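Local coordinates for mutual gliding-motility protein MglA (Myxococcus xanthus DK 1622, PDB 6H17), which binds and hydrolyses GTP as a small GTPase switch that coordinates the two gliding motilities of the cell and controls the direction and speed of gliding, at residues I11-V16 and F70-H75; I134-Q139 and N159-P164. One frame throughout, in Å; residues are numbered along the deposited sequence.

Interaction 1. Residues I11-V16 and F70-H75. With SO4 (sulfate ion), chain E.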
ATOM      1  N   ILE A  11       4.570  -4.897  18.701  1.00 14.29           N
ATOM      2  CA  ILE A  11       5.159  -4.800  17.371  1.00 14.50           C
ATOM      3  C   ILE A  11       4.298  -3.870  16.533  1.00 14.87           C
ATOM      4  O   ILE A  11       3.087  -4.059  16.441  1.00 15.68           O
ATOM      5  CB  ILE A  11       5.229  -6.184  16.693  1.00 14.63           C
ATOM      6  CG1 ILE A  11       6.082  -7.157  17.507  1.00 15.47           C
ATOM      7  CG2 ILE A  11       5.736  -6.049  15.265  1.00 16.46           C
ATOM      8  CD1 ILE A  11       6.058  -8.573  16.979  1.00 17.06           C
ATOM      9  N   ASN A  12       4.930  -2.889  15.895  1.00 16.42           N
ATOM     10  CA  ASN A  12       4.238  -2.033  14.942  1.00 18.29           C
ATOM     11  C   ASN A  12       4.855  -2.225  13.572  1.00 16.60           C
ATOM     12  O   ASN A  12       6.077  -2.144  13.421  1.00 18.68           O
ATOM     13  CB  ASN A  12       4.302  -0.572  15.370  1.00 24.04           C
ATOM     14  CG  ASN A  12       3.468  -0.301  16.608  1.00 28.83           C
ATOM     15  OD1 ASN A  12       2.377  -0.860  16.777  1.00 26.46           O
ATOM     16  ND2 ASN A  12       3.991   0.525  17.495  1.00 37.11           N
ATOM     17  N   CYS A  13       4.002  -2.538  12.605  0.69 16.40           N
ATOM     18  CA  CYS A  13       4.375  -2.761  11.215  0.69 16.67           C
ATOM     19  C   CYS A  13       3.820  -1.610  10.386  0.69 16.34           C
ATOM     20  O   CYS A  13       2.826  -0.977  10.773  0.69 15.79           O
ATOM     21  CB  CYS A  13       3.790  -4.092  10.716  0.69 14.63           C
ATOM     22  SG  CYS A  13       4.454  -5.555  11.592  0.69 18.99           S
ATOM     23  N   LYS A  14       4.478  -1.332   9.252  1.00 13.83           N
ATOM     24  CA  LYS A  14       4.058  -0.261   8.357  1.00 13.98           C
ATOM     25  C   LYS A  14       3.816  -0.794   6.959  1.00 12.46           C
ATOM     26  O   LYS A  14       4.691  -1.437   6.367  1.00 12.74           O
ATOM     27  CB  LYS A  14       5.157   0.791   8.327  1.00 14.30           C
ATOM     28  CG  LYS A  14       4.886   1.978   7.453  1.00 16.01           C
ATOM     29  CD  LYS A  14       5.978   3.018   7.655  1.00 20.87           C
ATOM     30  CE  LYS A  14       5.587   4.352   7.100  1.00 19.51           C
ATOM     31  NZ  LYS A  14       6.622   5.389   7.373  1.00 17.08           N
ATOM     32  N   ILE A  15       2.628  -0.518   6.428  1.00 11.87           N
ATOM     33  CA  ILE A  15       2.265  -0.848   5.051  1.00 11.70           C
ATOM     34  C   ILE A  15       2.052   0.457   4.302  1.00 11.70           C
ATOM     35  O   ILE A  15       1.305   1.320   4.780  1.00 12.54           O
ATOM     36  CB  ILE A  15       0.965  -1.668   4.985  1.00 14.28           C
ATOM     37  CG1 ILE A  15       1.056  -2.953   5.799  1.00 17.73           C
ATOM     38  CG2 ILE A  15       0.567  -1.927   3.521  1.00 15.20           C
ATOM     39  CD1 ILE A  15       2.154  -3.800   5.456  1.00 23.17           C
ATOM     40  N   VAL A  16       2.691   0.609   3.139  1.00 11.19           N
ATOM     41  CA  VAL A  16       2.518   1.803   2.312  1.00 10.94           C
ATOM     42  C   VAL A  16       1.804   1.421   1.016  1.00 11.01           C
ATOM     43  O   VAL A  16       2.254   0.525   0.288  1.00 11.56           O
ATOM     44  CB  VAL A  16       3.861   2.503   2.022  1.00 11.93           C
ATOM     45  CG1 VAL A  16       3.650   3.672   1.062  1.00 12.84           C
ATOM     46  CG2 VAL A  16       4.484   2.975   3.325  1.00 13.04           C
ATOM     47  N   PHE A  70       3.011 -11.293  21.467  1.00 14.25           N
ATOM     48  CA  PHE A  70       3.102  -9.865  21.188  1.00 13.82           C
ATOM     49  C   PHE A  70       1.720  -9.348  20.805  1.00 15.67           C
ATOM     50  O   PHE A  70       0.834 -10.117  20.413  1.00 16.61           O
ATOM     51  CB  PHE A  70       4.050  -9.574  20.001  1.00 14.83           C
ATOM     52  CG  PHE A  70       5.490  -9.913  20.265  1.00 15.44           C
ATOM     53  CD1 PHE A  70       5.966 -11.188  20.037  1.00 17.48           C
ATOM     54  CD2 PHE A  70       6.370  -8.954  20.737  1.00 16.63           C
ATOM     55  CE1 PHE A  70       7.294 -11.507  20.289  1.00 20.67           C
ATOM     56  CE2 PHE A  70       7.690  -9.257  20.981  1.00 17.82           C
ATOM     57  CZ  PHE A  70       8.156 -10.533  20.762  1.00 20.51           C
ATOM     58  N   LYS A  71       1.523  -8.039  20.972  0.60 14.02           N
ATOM     59  CA  LYS A  71       0.447  -7.305  20.314  0.60 15.08           C
ATOM     60  C   LYS A  71       1.047  -6.711  19.049  0.60 12.38           C
ATOM     61  O   LYS A  71       2.066  -6.012  19.111  0.60 14.59           O
ATOM     62  CB  LYS A  71      -0.052  -6.174  21.224  0.60 17.44           C
ATOM     63  CG  LYS A  71      -1.002  -5.156  20.558  0.60 21.66           C
ATOM     64  CD  LYS A  71      -1.423  -4.026  21.514  0.60 22.07           C
ATOM     65  CE  LYS A  71      -0.335  -2.971  21.681  0.60 31.26           C
ATOM     66  NZ  LYS A  71      -0.245  -1.997  20.546  0.60 25.76           N
ATOM     67  N   THR A  72       0.424  -6.984  17.903  1.00 14.15           N
ATOM     68  CA  THR A  72       0.915  -6.524  16.623  1.00 13.82           C
ATOM     69  C   THR A  72      -0.135  -5.626  16.004  1.00 14.15           C
ATOM     70  O   THR A  72      -1.314  -5.985  15.942  1.00 15.39           O
ATOM     71  CB  THR A  72       1.224  -7.691  15.679  1.00 16.30           C
ATOM     72  OG1 THR A  72       2.209  -8.532  16.286  1.00 17.40           O
ATOM     73  CG2 THR A  72       1.747  -7.184  14.351  1.00 18.00           C
ATOM     74  N   ARG A  73       0.305  -4.463  15.567  1.00 15.12           N
ATOM     75  CA  ARG A  73      -0.582  -3.529  14.888  1.00 15.03           C
ATOM     76  C   ARG A  73       0.037  -3.140  13.559  1.00 15.40           C
ATOM     77  O   ARG A  73       1.259  -2.994  13.448  1.00 17.76           O
ATOM     78  CB  ARG A  73      -0.859  -2.297  15.742  1.00 17.48           C
ATOM     79  CG  ARG A  73      -1.664  -2.581  17.023  1.00 17.72           C
ATOM     80  CD  ARG A  73      -3.078  -3.085  16.739  1.00 19.84           C
ATOM     81  NE  ARG A  73      -3.804  -3.427  17.978  1.00 26.98           N
ATOM     82  CZ  ARG A  73      -3.951  -4.659  18.474  1.00 38.00           C
ATOM     83  NH1 ARG A  73      -4.632  -4.830  19.605  1.00 30.86           N
ATOM     84  NH2 ARG A  73      -3.449  -5.719  17.850  1.00 21.72           N
ATOM     85  N   PHE A  74      -0.813  -3.027  12.557  1.00 14.35           N
ATOM     86  CA  PHE A  74      -0.434  -2.567  11.229  1.00 14.83           C
ATOM     87  C   PHE A  74      -0.859  -1.120  11.055  1.00 14.96           C
ATOM     88  O   PHE A  74      -2.006  -0.761  11.359  1.00 18.08           O
ATOM     89  CB  PHE A  74      -1.096  -3.441  10.168  1.00 16.04           C
ATOM     90  CG  PHE A  74      -0.461  -4.788  10.016  1.00 16.88           C
ATOM     91  CD1 PHE A  74       0.403  -5.046   8.965  1.00 18.10           C
ATOM     92  CD2 PHE A  74      -0.706  -5.790  10.941  1.00 17.91           C
ATOM     93  CE1 PHE A  74       1.004  -6.278   8.835  1.00 20.06           C
ATOM     94  CE2 PHE A  74      -0.102  -7.030  10.797  1.00 18.18           C
ATOM     95  CZ  PHE A  74       0.743  -7.266   9.750  1.00 20.12           C
ATOM     96  N   HIS A  75       0.054  -0.296  10.558  1.00 13.26           N
ATOM     97  CA  HIS A  75      -0.205   1.113  10.271  1.00 14.12           C
ATOM     98  C   HIS A  75      -0.157   1.276   8.765  1.00 12.83           C
ATOM     99  O   HIS A  75       0.903   1.130   8.156  1.00 13.25           O
ATOM    100  CB  HIS A  75       0.814   1.994  10.973  1.00 17.56           C
ATOM    101  CG  HIS A  75       0.722   1.914  12.465  1.00 18.45           C
ATOM    102  ND1 HIS A  75       1.721   2.361  13.299  1.00 33.46           N
ATOM    103  CD2 HIS A  75      -0.264   1.452  13.272  1.00 26.62           C
ATOM    104  CE1 HIS A  75       1.361   2.165  14.558  1.00 24.14           C
ATOM    105  NE2 HIS A  75       0.161   1.623  14.572  1.00 23.69           N
TER
HETATM  106  S   SO4 E 304      -5.908  -8.349  19.750  1.00 26.98           S
HETATM  107  O1  SO4 E 304      -5.782  -9.765  20.164  1.00 23.31           O
HETATM  108  O2  SO4 E 304      -4.641  -7.637  19.981  1.00 28.33           O
HETATM  109  O3  SO4 E 304      -6.204  -8.304  18.310  1.00 33.00           O
HETATM  110  O4  SO4 E 304      -7.000  -7.710  20.477  1.00 27.15           O
HETATM  111  O   HOH W   1       1.377  -2.989  18.688  1.00 25.83           O
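The parallel pairing of I11-V16 with F70-H75 joins two strands of the GTPase sheet, I11 facing T72 and C13 facing F74. Five backbone hydrogen bonds run along it, starting at I11 N to K71 O (2.8 Å) and ending at I15 N to H75 O (2.9 Å). On the face of I11 and C13 the packing is apolar. I11 CD1 lies over one face of the F70 ring, 3.6 Å from CG and offset toward the rim. C13 CB makes a CH-pi contact over one face of the F74 ring, 4.2 Å from its centroid. I15 CG1 meets the same ring at its edge, 3.9 Å from CD1. Helix 176-193 packs on this face through L191, V187 and L188, the layering of a P-loop GTPase, in which strand 10-18 leads into the GTP-binding loop. On the face of N12, R73 and H75, H75 CE1 packs 3.8 Å from N12 CG. R73 bends at chi2 (-64°); its NH2 donates to T72 O, while NH1 (2.8 Å) and NH2 (3.1 Å) both grip O2 of a sulfate ion, probably taken up from the crystallisation liquor. A leucine at R73 would probably leave T72 O without this donor and the sulfate without the two N-H groups that hold it.

Interaction 2. Residues I134-Q139 and N159-P164; sequences IPYVIQ and NHRNIP
I163 projects its CD1 over one face of the Y136 ring, 3.7 Å from CE2 and offset toward the rim, with CG1 almost as near. Its chi1 of 51° holds CG1 between the backbone N and the carbonyl carbon; chi2 of 83° then places CD1 between Y136 and I138, where it meets I138 CG2 at 3.7 Å. One nearly straight bond, I138 N to P164 O (3.0 Å, 172°), secures the backbones, and V137 CG1 sits 3.4 Å from the same P164 O. The approach of P164 CB to V137 CG2 is longer, 4.1 Å. N159 keeps the turn in shape through two hydrogen bonds from its side chain to the backbone of I163, just past the type I turn N159-N162: OD1 receives I163 N in the amide plane, on a lone pair, and ND2 donates to I163 O at 2.9 Å. ND2 also bonds E165. Toward solvent the contact thins: the exposed R161 only brings NH1 to the ring edge, 4.2 Å from Y136 CD2, and its NE makes a weak hydrogen bond to N132. I138 N to P164 O begins the parallel pairing of strands 136-141 and 165-167, with helix 151-158 between them in sequence: a beta-alpha-beta crossover at the edge of the P-loop GTPase fold.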
ATOM      1  N   ILE A 134      11.142  -7.182  -0.549  1.00 22.93           N
ATOM      2  CA  ILE A 134      10.183  -6.728   0.456  1.00 20.31           C
ATOM      3  C   ILE A 134       8.817  -7.359   0.200  1.00 16.48           C
ATOM      4  O   ILE A 134       8.456  -7.630  -0.956  1.00 18.91           O
ATOM      5  CB  ILE A 134      10.132  -5.188   0.450  1.00 21.13           C
ATOM      6  CG1 ILE A 134       9.478  -4.624   1.711  1.00 30.74           C
ATOM      7  CG2 ILE A 134       9.404  -4.688  -0.765  1.00 20.64           C
ATOM      8  CD1 ILE A 134       9.489  -3.097   1.760  1.00 40.86           C
ATOM      9  N   PRO A 135       8.026  -7.620   1.238  1.00 15.24           N
ATOM     10  CA  PRO A 135       6.615  -7.973   1.021  1.00 15.85           C
ATOM     11  C   PRO A 135       5.934  -6.958   0.116  1.00 14.20           C
ATOM     12  O   PRO A 135       5.966  -5.750   0.377  1.00 14.13           O
ATOM     13  CB  PRO A 135       6.039  -7.947   2.436  1.00 14.89           C
ATOM     14  CG  PRO A 135       7.217  -8.407   3.273  1.00 15.39           C
ATOM     15  CD  PRO A 135       8.390  -7.706   2.671  1.00 14.86           C
ATOM     16  N   TYR A 136       5.312  -7.452  -0.959  1.00 14.06           N
ATOM     17  CA  TYR A 136       4.865  -6.587  -2.047  1.00 13.64           C
ATOM     18  C   TYR A 136       3.741  -7.266  -2.807  1.00 13.90           C
ATOM     19  O   TYR A 136       3.873  -8.414  -3.234  1.00 14.21           O
ATOM     20  CB  TYR A 136       6.058  -6.286  -2.967  1.00 15.28           C
ATOM     21  CG  TYR A 136       5.704  -5.639  -4.284  1.00 14.91           C
ATOM     22  CD1 TYR A 136       4.801  -4.605  -4.341  1.00 17.05           C
ATOM     23  CD2 TYR A 136       6.283  -6.069  -5.474  1.00 16.84           C
ATOM     24  CE1 TYR A 136       4.447  -4.018  -5.539  1.00 19.52           C
ATOM     25  CE2 TYR A 136       5.946  -5.477  -6.690  1.00 18.43           C
ATOM     26  CZ  TYR A 136       5.021  -4.453  -6.700  1.00 18.11           C
ATOM     27  OH  TYR A 136       4.638  -3.829  -7.873  1.00 19.38           O
ATOM     28  N   VAL A 137       2.638  -6.551  -2.972  1.00 12.10           N
ATOM     29  CA  VAL A 137       1.461  -7.012  -3.704  1.00 11.92           C
ATOM     30  C   VAL A 137       1.058  -5.909  -4.658  1.00 12.04           C
ATOM     31  O   VAL A 137       1.181  -4.722  -4.333  1.00 12.72           O
ATOM     32  CB  VAL A 137       0.309  -7.344  -2.740  1.00 13.67           C
ATOM     33  CG1 VAL A 137      -0.981  -7.692  -3.480  1.00 20.09           C
ATOM     34  CG2 VAL A 137       0.730  -8.472  -1.781  1.00 16.79           C
ATOM     35  N   ILE A 138       0.581  -6.286  -5.829  1.00 11.26           N
ATOM     36  CA  ILE A 138       0.105  -5.327  -6.823  1.00 11.40           C
ATOM     37  C   ILE A 138      -1.403  -5.462  -7.002  1.00 10.31           C
ATOM     38  O   ILE A 138      -1.949  -6.577  -7.045  1.00 12.52           O
ATOM     39  CB  ILE A 138       0.860  -5.447  -8.166  1.00 11.94           C
ATOM     40  CG1 ILE A 138       0.486  -4.258  -9.076  1.00 12.21           C
ATOM     41  CG2 ILE A 138       0.612  -6.765  -8.850  1.00 13.66           C
ATOM     42  CD1 ILE A 138       1.531  -3.990 -10.180  1.00 14.63           C
ATOM     43  N   GLN A 139      -2.071  -4.324  -7.113  1.00 11.22           N
ATOM     44  CA  GLN A 139      -3.507  -4.248  -7.321  1.00 10.48           C
ATOM     45  C   GLN A 139      -3.798  -3.570  -8.645  1.00 11.10           C
ATOM     46  O   GLN A 139      -3.300  -2.468  -8.905  1.00 11.76           O
ATOM     47  CB  GLN A 139      -4.139  -3.455  -6.183  1.00 10.66           C
ATOM     48  CG  GLN A 139      -5.654  -3.391  -6.259  1.00 11.51           C
ATOM     49  CD  GLN A 139      -6.247  -2.501  -5.207  1.00 10.84           C
ATOM     50  OE1 GLN A 139      -6.476  -1.315  -5.438  1.00 10.97           O
ATOM     51  NE2 GLN A 139      -6.504  -3.068  -4.024  1.00 11.73           N
ATOM     52  N   ASN A 159       3.935  -6.641 -13.823  1.00 15.20           N
ATOM     53  CA  ASN A 159       4.190  -7.713 -12.862  1.00 15.24           C
ATOM     54  C   ASN A 159       5.090  -8.772 -13.477  1.00 17.86           C
ATOM     55  O   ASN A 159       4.717  -9.928 -13.639  1.00 21.84           O
ATOM     56  CB  ASN A 159       2.895  -8.342 -12.356  1.00 16.07           C
ATOM     57  CG  ASN A 159       3.116  -9.245 -11.164  1.00 17.13           C
ATOM     58  OD1 ASN A 159       4.215  -9.307 -10.603  1.00 19.16           O
ATOM     59  ND2 ASN A 159       2.075  -9.949 -10.765  1.00 16.53           N
ATOM     60  N   HIS A 160       6.320  -8.372 -13.783  1.00 20.43           N
ATOM     61  CA  HIS A 160       7.242  -9.264 -14.472  1.00 21.27           C
ATOM     62  C   HIS A 160       7.702 -10.413 -13.587  1.00 24.72           C
ATOM     63  O   HIS A 160       8.074 -11.474 -14.106  1.00 29.63           O
ATOM     64  CB  HIS A 160       8.449  -8.459 -14.965  1.00 22.85           C
ATOM     65  CG  HIS A 160       8.099  -7.398 -15.965  1.00 25.37           C
ATOM     66  ND1 HIS A 160       8.986  -6.416 -16.352  1.00 31.24           N
ATOM     67  CD2 HIS A 160       6.958  -7.169 -16.658  1.00 25.98           C
ATOM     68  CE1 HIS A 160       8.406  -5.628 -17.240  1.00 29.25           C
ATOM     69  NE2 HIS A 160       7.177  -6.065 -17.447  1.00 26.71           N
ATOM     70  N   ARG A 161       7.694 -10.230 -12.269  1.00 22.38           N
ATOM     71  CA  ARG A 161       8.149 -11.247 -11.333  1.00 22.42           C
ATOM     72  C   ARG A 161       7.021 -12.096 -10.757  1.00 24.07           C
ATOM     73  O   ARG A 161       7.269 -12.897  -9.848  1.00 25.07           O
ATOM     74  CB  ARG A 161       8.915 -10.604 -10.177  1.00 29.10           C
ATOM     75  CG  ARG A 161      10.249  -9.975 -10.540  1.00 37.32           C
ATOM     76  CD  ARG A 161      11.049  -9.636  -9.278  1.00 49.43           C
ATOM     77  NE  ARG A 161      10.982  -8.223  -8.897  1.00 57.87           N
ATOM     78  CZ  ARG A 161       9.965  -7.651  -8.250  1.00 61.44           C
ATOM     79  NH1 ARG A 161       8.891  -8.350  -7.913  1.00 57.09           N
ATOM     80  NH2 ARG A 161      10.019  -6.362  -7.948  1.00 67.09           N
ATOM     81  N   ASN A 162       5.793 -11.920 -11.242  1.00 22.64           N
ATOM     82  CA  ASN A 162       4.640 -12.711 -10.805  1.00 23.17           C
ATOM     83  C   ASN A 162       4.506 -12.747  -9.285  1.00 25.82           C
ATOM     84  O   ASN A 162       4.306 -13.792  -8.661  1.00 25.53           O
ATOM     85  CB  ASN A 162       4.653 -14.107 -11.425  1.00 37.27           C
ATOM     86  CG  ASN A 162       4.343 -14.075 -12.913  1.00 51.22           C
ATOM     87  OD1 ASN A 162       3.204 -13.828 -13.315  1.00 52.92           O
ATOM     88  ND2 ASN A 162       5.357 -14.310 -13.735  1.00 55.54           N
ATOM     89  N   ILE A 163       4.576 -11.570  -8.685  1.00 17.81           N
ATOM     90  CA  ILE A 163       4.207 -11.431  -7.284  1.00 17.54           C
ATOM     91  C   ILE A 163       2.687 -11.397  -7.163  1.00 14.02           C
ATOM     92  O   ILE A 163       1.978 -11.320  -8.186  1.00 15.79           O
ATOM     93  CB  ILE A 163       4.937 -10.256  -6.619  1.00 22.15           C
ATOM     94  CG1 ILE A 163       4.802  -8.975  -7.413  1.00 22.08           C
ATOM     95  CG2 ILE A 163       6.442 -10.559  -6.487  1.00 28.88           C
ATOM     96  CD1 ILE A 163       3.547  -8.258  -7.158  1.00 20.70           C
ATOM     97  N   PRO A 164       2.133 -11.474  -5.960  1.00 14.85           N
ATOM     98  CA  PRO A 164       0.676 -11.595  -5.841  1.00 14.88           C
ATOM     99  C   PRO A 164      -0.014 -10.382  -6.441  1.00 13.92           C
ATOM    100  O   PRO A 164       0.398  -9.238  -6.207  1.00 14.21           O
ATOM    101  CB  PRO A 164       0.447 -11.698  -4.329  1.00 16.50           C
ATOM    102  CG  PRO A 164       1.734 -12.293  -3.820  1.00 17.68           C
ATOM    103  CD  PRO A 164       2.806 -11.662  -4.661  1.00 17.11           C
TER

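From the N terminus, strand 10-18 comes first, and interaction 1 closes when the chain returns as strand 71-78, after 53 intervening residues between V16 and F70 that pass through helix 25-35 and the strands 45-49 and 52-62. Strand 98-104 then settles on the other side of strand 10-18 and is followed in the sheet by strand 136-141. There interaction 2 opens, closing a much shorter loop, 19 residues, through helix 151-158. The two contacts are in series, neither nested nor crossed. Their centres lie about 20 Å apart and they do not touch, yet they belong to one sheet, bridged by strand 98-104, and helix 176-193 packs against side chains of both.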